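Local coordinates for protein positive phenol-degradative gene regulator (Ralstonia sp. E2, PDB 5FRX) that probably activates transcription of phenol-degradation genes as a sigma54-dependent, ATP-binding regulator, this chain being its N-terminal sensor region, which holds p-nitrophenol and a zinc ion, at residues A[171-176]-A[199-204]; A[70-75]-A[157-162]; A[105-110]-A[132-137]. All coordinates share one frame; numbering follows the deposited sequence.

Interaction 1 (A[171-176]-A[199-204]). With ZN (zinc ion), chain C; NPO (p-nitrophenol), chain D.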
loop_
_atom_site.group_PDB
_atom_site.type_symbol
_atom_site.label_atom_id
_atom_site.label_comp_id
_atom_site.label_asym_id
_atom_site.label_seq_id
_atom_site.Cartn_x
_atom_site.Cartn_y
_atom_site.Cartn_z
ATOM N N LEU A 171 16.990 -13.756 -9.246
ATOM C CA LEU A 171 15.680 -14.261 -8.838
ATOM C C LEU A 171 15.744 -14.869 -7.444
ATOM O O LEU A 171 16.738 -15.491 -7.081
ATOM C CB LEU A 171 15.158 -15.303 -9.822
ATOM C CG LEU A 171 15.018 -14.943 -11.295
ATOM C CD1 LEU A 171 14.482 -16.144 -12.052
ATOM C CD2 LEU A 171 14.117 -13.742 -11.493
ATOM N N TYR A 172 14.682 -14.683 -6.664
ATOM C CA TYR A 172 14.526 -15.378 -5.386
ATOM C C TYR A 172 13.358 -16.353 -5.410
ATOM O O TYR A 172 12.390 -16.153 -6.138
ATOM C CB TYR A 172 14.288 -14.402 -4.240
ATOM C CG TYR A 172 15.433 -13.507 -3.834
ATOM C CD1 TYR A 172 15.886 -12.491 -4.668
ATOM C CD2 TYR A 172 16.016 -13.641 -2.592
ATOM C CE1 TYR A 172 16.903 -11.659 -4.282
ATOM C CE2 TYR A 172 17.035 -12.818 -2.199
ATOM C CZ TYR A 172 17.471 -11.823 -3.043
ATOM O OH TYR A 172 18.483 -10.991 -2.626
ATOM N N ARG A 173 13.459 -17.397 -4.594
ATOM C CA ARG A 173 12.333 -18.266 -4.307
ATOM C C ARG A 173 12.226 -18.467 -2.813
ATOM O O ARG A 173 13.245 -18.524 -2.114
ATOM C CB ARG A 173 12.480 -19.612 -4.994
ATOM C CG ARG A 173 12.786 -19.515 -6.470
ATOM C CD ARG A 173 12.342 -20.782 -7.182
ATOM N NE ARG A 173 10.886 -20.833 -7.250
ATOM C CZ ARG A 173 10.191 -20.566 -8.347
ATOM N NH1 ARG A 173 10.828 -20.247 -9.471
ATOM N NH2 ARG A 173 8.864 -20.630 -8.317
ATOM N N GLU A 174 10.988 -18.539 -2.324
ATOM C CA GLU A 174 10.714 -18.932 -0.949
ATOM C C GLU A 174 10.914 -20.432 -0.830
ATOM O O GLU A 174 10.290 -21.197 -1.549
ATOM C CB GLU A 174 9.284 -18.570 -0.531
ATOM C CG GLU A 174 8.980 -17.100 -0.353
ATOM C CD GLU A 174 7.656 -16.862 0.367
ATOM O OE1 GLU A 174 7.625 -16.900 1.615
ATOM O OE2 GLU A 174 6.643 -16.641 -0.326
ATOM N N LEU A 175 11.784 -20.853 0.071
ATOM C CA LEU A 175 11.995 -22.277 0.303
ATOM C C LEU A 175 10.957 -22.824 1.288
ATOM O O LEU A 175 10.435 -23.927 1.110
ATOM C CB LEU A 175 13.412 -22.523 0.816
ATOM C CG LEU A 175 14.510 -21.831 -0.005
ATOM C CD1 LEU A 175 15.894 -22.396 0.337
ATOM C CD2 LEU A 175 14.235 -21.946 -1.503
ATOM N N GLU A 176 10.672 -22.042 2.326
ATOM C CA GLU A 176 9.634 -22.368 3.297
ATOM C C GLU A 176 8.805 -21.109 3.536
ATOM O O GLU A 176 9.327 -19.988 3.436
ATOM C CB GLU A 176 10.242 -22.887 4.608
ATOM C CG GLU A 176 11.452 -23.824 4.427
ATOM C CD GLU A 176 11.076 -25.303 4.300
ATOM O OE1 GLU A 176 9.873 -25.614 4.133
ATOM O OE2 GLU A 176 11.988 -26.158 4.377
ATOM N N GLU A 199 14.181 -19.548 -16.249
ATOM C CA GLU A 199 13.605 -18.935 -17.435
ATOM C C GLU A 199 12.151 -18.552 -17.172
ATOM O O GLU A 199 11.671 -17.499 -17.602
ATOM C CB GLU A 199 13.702 -19.882 -18.634
ATOM C CG GLU A 199 12.966 -19.388 -19.859
ATOM C CD GLU A 199 13.446 -18.023 -20.300
ATOM O OE1 GLU A 199 14.552 -17.622 -19.878
ATOM O OE2 GLU A 199 12.720 -17.354 -21.068
ATOM N N ALA A 200 11.459 -19.414 -16.439
ATOM C CA ALA A 200 10.024 -19.287 -16.275
ATOM C C ALA A 200 9.662 -18.539 -14.992
ATOM O O ALA A 200 8.514 -18.136 -14.809
ATOM C CB ALA A 200 9.375 -20.660 -16.298
ATOM N N GLU A 201 10.630 -18.355 -14.103
ATOM C CA GLU A 201 10.418 -17.474 -12.962
ATOM C C GLU A 201 10.386 -16.043 -13.477
ATOM O O GLU A 201 9.504 -15.256 -13.130
ATOM C CB GLU A 201 11.510 -17.652 -11.915
ATOM C CG GLU A 201 11.498 -16.595 -10.817
ATOM C CD GLU A 201 10.567 -16.951 -9.681
ATOM O OE1 GLU A 201 9.914 -18.015 -9.771
ATOM O OE2 GLU A 201 10.490 -16.174 -8.700
ATOM N N LEU A 202 11.349 -15.740 -14.341
ATOM C CA LEU A 202 11.485 -14.438 -14.987
ATOM C C LEU A 202 10.256 -14.064 -15.790
ATOM O O LEU A 202 9.929 -12.882 -15.935
ATOM C CB LEU A 202 12.708 -14.425 -15.911
ATOM C CG LEU A 202 12.987 -13.074 -16.572
ATOM C CD1 LEU A 202 13.420 -12.057 -15.528
ATOM C CD2 LEU A 202 14.037 -13.207 -17.646
ATOM N N ALA A 203 9.592 -15.074 -16.333
ATOM C CA ALA A 203 8.373 -14.853 -17.087
ATOM C C ALA A 203 7.285 -14.216 -16.216
ATOM O O ALA A 203 6.430 -13.471 -16.711
ATOM C CB ALA A 203 7.880 -16.155 -17.672
ATOM N N LEU A 204 7.310 -14.509 -14.919
ATOM C CA LEU A 204 6.287 -13.964 -14.037
ATOM C C LEU A 204 6.446 -12.451 -13.905
ATOM O O LEU A 204 5.498 -11.755 -13.551
ATOM C CB LEU A 204 6.337 -14.640 -12.663
ATOM C CG LEU A 204 6.040 -16.150 -12.633
ATOM C CD1 LEU A 204 6.325 -16.732 -11.253
ATOM C CD2 LEU A 204 4.606 -16.443 -13.043
HETATM ZN ZN ZN C . 6.223 -16.563 2.922
HETATM C C1 NPO D . 16.713 -8.656 0.138
HETATM C C2 NPO D . 16.439 -9.865 0.738
HETATM C C3 NPO D . 15.303 -10.007 1.501
HETATM C C4 NPO D . 14.436 -8.939 1.664
HETATM C C5 NPO D . 14.706 -7.720 1.069
HETATM C C6 NPO D . 15.847 -7.580 0.290
HETATM O OH NPO D . 13.294 -9.107 2.445
HETATM N N1 NPO D . 17.886 -8.537 -0.664
HETATM O O2 NPO D . 17.975 -7.500 -1.546
HETATM O O3 NPO D . 18.784 -9.381 -0.612
#
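Glu-201 reaches from the C-terminal helix 198-202 to edge strand 170-176 of the four-stranded antiparallel sheet, within the V4R part of the sensor fold, and serves Leu-171 and Arg-173 at once. Its aliphatic stem meets the leucine: CG of Glu-201 lies 3.3 Å from CD1 of Leu-171, the two side chains lying alongside and running opposite ways. With CG anti to the backbone N (chi1 169°) and a bend at chi2, the carboxylate then turns to the arginine. OE1 of Glu-201 sits over one face of the guanidinium in a salt bridge to NH1 of Arg-173, at a modelled 2.4 Å that is too short to take literally; OE2 faces the carbonyl of Tyr-172 without a hydrogen bond. A glutamate suits this buried place because its methylenes pack on leucine while its charge is probably balanced by Arg-173, whose NH1 is shared with Asp-197. Farther out, Leu-202 adds a looser apolar touch on Leu-171. Beyond Arg-173 the strand supplies Glu-174, whose OE1 binds zinc together with Cys-151, Cys-177 and Cys-185. CB of Tyr-172 leaves the strand away from helix 198-202, and its hydroxyl bonds to Thr-162. That OH of Tyr-172 ends 2.6 Å from nitro oxygen O3 of p-nitrophenol, a weak, unsettled bond.

Interaction 2 (A[70-75]-A[157-162]). With NPO (p-nitrophenol), chain D.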
loop_
_atom_site.group_PDB
_atom_site.type_symbol
_atom_site.label_atom_id
_atom_site.label_comp_id
_atom_site.label_asym_id
_atom_site.label_seq_id
_atom_site.Cartn_x
_atom_site.Cartn_y
_atom_site.Cartn_z
ATOM N N MET A 70 4.579 -5.739 -8.542
ATOM C CA MET A 70 4.427 -4.553 -7.699
ATOM C C MET A 70 5.600 -4.534 -6.722
ATOM O O MET A 70 6.241 -3.500 -6.524
ATOM C CB MET A 70 3.065 -4.536 -6.969
ATOM C CG MET A 70 2.918 -3.381 -6.032
ATOM S SD MET A 70 1.210 -3.105 -5.519
ATOM C CE MET A 70 0.808 -4.696 -4.844
ATOM N N GLY A 71 5.921 -5.707 -6.180
ATOM C CA GLY A 71 7.114 -5.883 -5.370
ATOM C C GLY A 71 8.421 -5.542 -6.066
ATOM O O GLY A 71 9.320 -4.905 -5.495
ATOM N N PHE A 72 8.536 -5.972 -7.311
ATOM C CA PHE A 72 9.724 -5.692 -8.111
ATOM C C PHE A 72 9.929 -4.177 -8.201
ATOM O O PHE A 72 11.001 -3.665 -7.900
ATOM C CB PHE A 72 9.585 -6.318 -9.499
ATOM C CG PHE A 72 10.852 -6.308 -10.303
ATOM C CD1 PHE A 72 11.156 -5.236 -11.122
ATOM C CD2 PHE A 72 11.745 -7.377 -10.230
ATOM C CE1 PHE A 72 12.328 -5.221 -11.852
ATOM C CE2 PHE A 72 12.913 -7.374 -10.958
ATOM C CZ PHE A 72 13.216 -6.296 -11.777
ATOM N N HIS A 73 8.885 -3.458 -8.580
ATOM C CA HIS A 73 8.994 -2.006 -8.732
ATOM C C HIS A 73 9.428 -1.337 -7.430
ATOM O O HIS A 73 10.275 -0.442 -7.434
ATOM C CB HIS A 73 7.666 -1.435 -9.233
ATOM C CG HIS A 73 7.389 -1.760 -10.672
ATOM N ND1 HIS A 73 6.287 -2.479 -11.079
ATOM C CD2 HIS A 73 8.091 -1.481 -11.794
ATOM C CE1 HIS A 73 6.313 -2.618 -12.391
ATOM N NE2 HIS A 73 7.402 -2.027 -12.850
ATOM N N SER A 74 8.861 -1.792 -6.316
ATOM C CA SER A 74 9.229 -1.270 -5.015
ATOM C C SER A 74 10.699 -1.524 -4.672
ATOM O O SER A 74 11.362 -0.661 -4.109
ATOM C CB SER A 74 8.341 -1.890 -3.945
ATOM O OG SER A 74 7.131 -1.169 -3.840
ATOM N N GLY A 75 11.177 -2.733 -4.973
ATOM C CA GLY A 75 12.547 -3.121 -4.700
ATOM C C GLY A 75 13.561 -2.346 -5.535
ATOM O O GLY A 75 14.611 -1.941 -5.039
ATOM N N TYR A 157 10.098 -8.035 -4.374
ATOM C CA TYR A 157 10.927 -6.956 -3.848
ATOM C C TYR A 157 12.379 -7.403 -3.757
ATOM O O TYR A 157 13.272 -6.702 -4.225
ATOM C CB TYR A 157 10.405 -6.497 -2.485
ATOM C CG TYR A 157 11.226 -5.397 -1.829
ATOM C CD1 TYR A 157 12.450 -5.688 -1.249
ATOM C CD2 TYR A 157 10.754 -4.076 -1.753
ATOM C CE1 TYR A 157 13.204 -4.730 -0.657
ATOM C CE2 TYR A 157 11.512 -3.088 -1.136
ATOM C CZ TYR A 157 12.748 -3.427 -0.590
ATOM O OH TYR A 157 13.553 -2.491 0.044
ATOM N N ALA A 158 12.609 -8.569 -3.161
ATOM C CA ALA A 158 13.950 -9.128 -3.084
ATOM C C ALA A 158 14.598 -9.162 -4.467
ATOM O O ALA A 158 15.699 -8.637 -4.673
ATOM C CB ALA A 158 13.910 -10.522 -2.482
ATOM N N THR A 159 13.893 -9.789 -5.403
ATOM C CA THR A 159 14.277 -9.859 -6.808
ATOM C C THR A 159 14.556 -8.496 -7.419
ATOM O O THR A 159 15.528 -8.329 -8.140
ATOM C CB THR A 159 13.173 -10.531 -7.625
ATOM O OG1 THR A 159 12.922 -11.838 -7.092
ATOM C CG2 THR A 159 13.556 -10.634 -9.096
ATOM N N GLY A 160 13.693 -7.520 -7.127
ATOM C CA GLY A 160 13.827 -6.205 -7.719
ATOM C C GLY A 160 15.003 -5.445 -7.136
ATOM O O GLY A 160 15.817 -4.912 -7.884
ATOM N N TYR A 161 15.088 -5.391 -5.806
ATOM C CA TYR A 161 16.202 -4.737 -5.132
ATOM C C TYR A 161 17.581 -5.244 -5.594
ATOM O O TYR A 161 18.489 -4.450 -5.882
ATOM C CB TYR A 161 16.117 -4.912 -3.615
ATOM C CG TYR A 161 17.164 -4.094 -2.858
ATOM C CD1 TYR A 161 18.471 -4.582 -2.690
ATOM C CD2 TYR A 161 16.867 -2.821 -2.341
ATOM C CE1 TYR A 161 19.446 -3.846 -2.027
ATOM C CE2 TYR A 161 17.848 -2.071 -1.667
ATOM C CZ TYR A 161 19.143 -2.597 -1.523
ATOM O OH TYR A 161 20.139 -1.896 -0.870
ATOM N N THR A 162 17.741 -6.562 -5.649
ATOM C CA THR A 162 19.074 -7.154 -5.779
ATOM C C THR A 162 19.521 -7.134 -7.201
ATOM O O THR A 162 20.700 -6.973 -7.473
ATOM C CB THR A 162 19.112 -8.594 -5.242
ATOM O OG1 THR A 162 18.884 -8.552 -3.832
ATOM C CG2 THR A 162 20.457 -9.245 -5.497
HETATM C C1 NPO D . 16.713 -8.656 0.138
HETATM C C2 NPO D . 16.439 -9.865 0.738
HETATM C C3 NPO D . 15.303 -10.007 1.501
HETATM C C4 NPO D . 14.436 -8.939 1.664
HETATM C C5 NPO D . 14.706 -7.720 1.069
HETATM C C6 NPO D . 15.847 -7.580 0.290
HETATM O OH NPO D . 13.294 -9.107 2.445
HETATM N N1 NPO D . 17.886 -8.537 -0.664
HETATM O O2 NPO D . 17.975 -7.500 -1.546
HETATM O O3 NPO D . 18.784 -9.381 -0.612
#
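Tyr-157 lies along the 70-75 part of helix 44-83, and each part of its side chain has a different neighbour. CB is 3.6 Å from the carbonyl O of Gly-71. CG, held anti to the backbone N (chi1 178°), carries the ring across Gly-75, whose CA stands over one face as a CH-pi donor, 3.8 Å from the Tyr-157 ring centroid and 19° off the normal. On one flank CD2 approaches CB of Ser-74; on the other CE1 comes to 3.8 Å from C5 of p-nitrophenol. At the tip, OH bonds to Asp-78, and the ring also stacks with His-102, itself hydrogen-bonded to the ligand.

Segments 70-75 and 157-162, one from each half of this sensor fold, run in broadly the same direction at 35°, with axes 6.5 Å apart at closest approach. Glycine makes this closeness possible: Gly-75 sits against the backbone of Tyr-157 and Tyr-161, and Gly-160 by the carbonyl of Phe-72, with no room at either place for a side chain. CA-H...O contacts take advantage of the bare surface, CA of Tyr-157 approaching O of Gly-71 at 3.1 Å and CA of Tyr-161 approaching O of Gly-75 at 3.2 Å. Phe-72 leaves its helix away from the partner but bends its ring back, so that CA of Gly-160 sits over a face and CG2 of Thr-159 touches the edge in plane. Farther along, CD1 of Tyr-161 lies 3.2 Å from nitro oxygen O2 of p-nitrophenol.

Interaction 3 (A[105-110]-A[132-137]). With NPO (p-nitrophenol), chain D.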
loop_
_atom_site.group_PDB
_atom_site.type_symbol
_atom_site.label_atom_id
_atom_site.label_comp_id
_atom_site.label_asym_id
_atom_site.label_seq_id
_atom_site.Cartn_x
_atom_site.Cartn_y
_atom_site.Cartn_z
ATOM N N GLU A 105 9.628 -0.641 6.113
ATOM C CA GLU A 105 8.347 -0.483 5.422
ATOM C C GLU A 105 7.234 -1.314 6.041
ATOM O O GLU A 105 6.076 -1.211 5.636
ATOM C CB GLU A 105 8.506 -0.814 3.933
ATOM C CG GLU A 105 9.297 0.259 3.235
ATOM C CD GLU A 105 9.995 -0.224 2.008
ATOM O OE1 GLU A 105 9.608 -1.285 1.460
ATOM O OE2 GLU A 105 10.918 0.485 1.570
ATOM N N GLY A 106 7.594 -2.129 7.026
ATOM C CA GLY A 106 6.617 -2.884 7.791
ATOM C C GLY A 106 6.120 -4.114 7.057
ATOM O O GLY A 106 4.997 -4.567 7.250
ATOM N N VAL A 107 6.972 -4.679 6.226
ATOM C CA VAL A 107 6.557 -5.776 5.377
ATOM C C VAL A 107 6.906 -7.104 6.044
ATOM O O VAL A 107 6.076 -7.992 6.123
ATOM C CB VAL A 107 7.225 -5.686 3.975
ATOM C CG1 VAL A 107 7.011 -6.968 3.189
ATOM C CG2 VAL A 107 6.698 -4.476 3.188
ATOM N N VAL A 108 8.140 -7.212 6.530
ATOM C CA VAL A 108 8.657 -8.426 7.140
ATOM C C VAL A 108 9.867 -8.073 7.995
ATOM O O VAL A 108 10.488 -7.029 7.793
ATOM C CB VAL A 108 9.056 -9.491 6.085
ATOM C CG1 VAL A 108 9.948 -8.879 4.996
ATOM C CG2 VAL A 108 9.759 -10.668 6.753
ATOM N N ARG A 109 10.162 -8.922 8.979
ATOM C CA ARG A 109 11.402 -8.852 9.751
ATOM C C ARG A 109 12.414 -9.727 9.032
ATOM O O ARG A 109 12.329 -10.962 9.041
ATOM C CB ARG A 109 11.197 -9.304 11.210
ATOM C CG ARG A 109 12.481 -9.656 11.998
ATOM C CD ARG A 109 13.358 -8.440 12.312
ATOM N NE ARG A 109 14.365 -8.731 13.338
ATOM C CZ ARG A 109 15.172 -7.819 13.882
ATOM N NH1 ARG A 109 15.106 -6.542 13.498
ATOM N NH2 ARG A 109 16.047 -8.181 14.814
ATOM N N VAL A 110 13.345 -9.064 8.369
ATOM C CA VAL A 110 14.304 -9.735 7.515
ATOM C C VAL A 110 15.519 -10.093 8.334
ATOM O O VAL A 110 16.003 -9.278 9.117
ATOM C CB VAL A 110 14.721 -8.847 6.321
ATOM C CG1 VAL A 110 15.567 -9.639 5.351
ATOM C CG2 VAL A 110 13.492 -8.305 5.624
ATOM N N ASP A 132 7.463 -12.756 10.709
ATOM C CA ASP A 132 6.256 -11.965 10.660
ATOM C C ASP A 132 5.925 -11.408 9.280
ATOM O O ASP A 132 5.678 -10.240 9.129
ATOM C CB ASP A 132 6.318 -10.852 11.682
ATOM C CG ASP A 132 6.980 -11.269 12.949
ATOM O OD1 ASP A 132 6.454 -12.143 13.639
ATOM O OD2 ASP A 132 8.035 -10.710 13.269
ATOM N N SER A 133 5.899 -12.260 8.274
ATOM C CA SER A 133 5.576 -11.825 6.936
ATOM C C SER A 133 4.185 -11.291 6.921
ATOM O O SER A 133 3.285 -12.008 7.242
ATOM C CB SER A 133 5.629 -12.987 5.973
ATOM O OG SER A 133 6.906 -13.164 5.432
ATOM N N PHE A 134 4.004 -10.045 6.522
ATOM C CA PHE A 134 2.673 -9.515 6.400
ATOM C C PHE A 134 1.912 -10.371 5.413
ATOM O O PHE A 134 0.771 -10.681 5.595
ATOM C CB PHE A 134 2.696 -8.020 6.032
ATOM C CG PHE A 134 2.626 -7.727 4.568
ATOM C CD1 PHE A 134 1.425 -7.702 3.933
ATOM C CD2 PHE A 134 3.747 -7.529 3.845
ATOM C CE1 PHE A 134 1.336 -7.466 2.600
ATOM C CE2 PHE A 134 3.676 -7.292 2.513
ATOM C CZ PHE A 134 2.468 -7.257 1.884
ATOM N N GLU A 135 2.578 -10.705 4.336
ATOM C CA GLU A 135 1.908 -11.260 3.170
ATOM C C GLU A 135 1.425 -12.695 3.424
ATOM O O GLU A 135 0.345 -13.077 2.974
ATOM C CB GLU A 135 2.830 -11.201 1.942
ATOM C CG GLU A 135 2.110 -11.434 0.635
ATOM C CD GLU A 135 2.956 -11.070 -0.568
ATOM O OE1 GLU A 135 4.189 -10.936 -0.388
ATOM O OE2 GLU A 135 2.400 -10.928 -1.690
ATOM N N GLY A 136 2.226 -13.484 4.135
ATOM C CA GLY A 136 1.796 -14.807 4.551
ATOM C C GLY A 136 0.600 -14.683 5.487
ATOM O O GLY A 136 -0.457 -15.266 5.234
ATOM N N ASP A 137 0.771 -13.898 6.553
ATOM C CA ASP A 137 -0.288 -13.627 7.522
ATOM C C ASP A 137 -1.613 -13.283 6.834
ATOM O O ASP A 137 -2.642 -13.925 7.067
ATOM C CB ASP A 137 0.112 -12.477 8.457
ATOM C CG ASP A 137 1.357 -12.779 9.299
ATOM O OD1 ASP A 137 2.121 -13.737 9.003
ATOM O OD2 ASP A 137 1.584 -12.017 10.265
HETATM C C1 NPO D . 16.713 -8.656 0.138
HETATM C C2 NPO D . 16.439 -9.865 0.738
HETATM C C3 NPO D . 15.303 -10.007 1.501
HETATM C C4 NPO D . 14.436 -8.939 1.664
HETATM C C5 NPO D . 14.706 -7.720 1.069
HETATM C C6 NPO D . 15.847 -7.580 0.290
HETATM O OH NPO D . 13.294 -9.107 2.445
HETATM N N1 NPO D . 17.886 -8.537 -0.664
HETATM O O2 NPO D . 17.975 -7.500 -1.546
HETATM O O3 NPO D . 18.784 -9.381 -0.612
#
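Val-107 and Phe-134 are joined through the backbone: N of Phe-134, in the first turn of helix 134-143, donates to O of Val-107 at 2.9 Å, with 165° at the hydrogen. The carbonyl thereby takes up an N-H at the start of the helix, where no preceding turn can supply an acceptor. Gly-106, with positive phi, closes the preceding helix in a Schellman motif and starts the turn toward strand 109-118. Among the side chains, CG1 of Val-107 packs 3.4 Å from CD2 of Phe-134, the branched valine meeting the ring obliquely, while O of Val-107 lies at the ring edge, near its plane. A flat aromatic fits here because it can sit beside both the methyl and the carbonyl. CG2 of Val-108 approaches OG of Ser-133 at 4.0 Å; this serine stands at the N-cap position but makes no capping bond with its side chain, its OG being hydrogen-bonded instead to NE2 of Gln-154. Next to it, the carbonyl of Asp-132 is bonded by Arg-38 of the second subunit. Beyond the pair, Val-107 rests on helices 97-104 and 152-166, and Val-108 and Val-110 pack on strand 123-131.

In the fold
Along the chain, interaction 3 falls between the two segments of interaction 2, and interaction 1 follows both. Interactions 1 and 2 have centres 12 Å apart and touch where helix 152-166 packs against strand 170-176, the next element of the chain, with Ala-158 and Thr-159 of the helix also meeting the strand. Interactions 2 and 3, about 14 Å apart between centres, meet through Tyr-157 and Glu-105, and both border the second subunit. Interactions 1 and 3 do not touch, with centres about 19 Å apart, but they reach the two outermost strands of one four-stranded sheet. All three contacts border p-nitrophenol, so the pocket draws together helices, sheet edges and the neighbourhood of the zinc site, consistent with an effector-sensing domain.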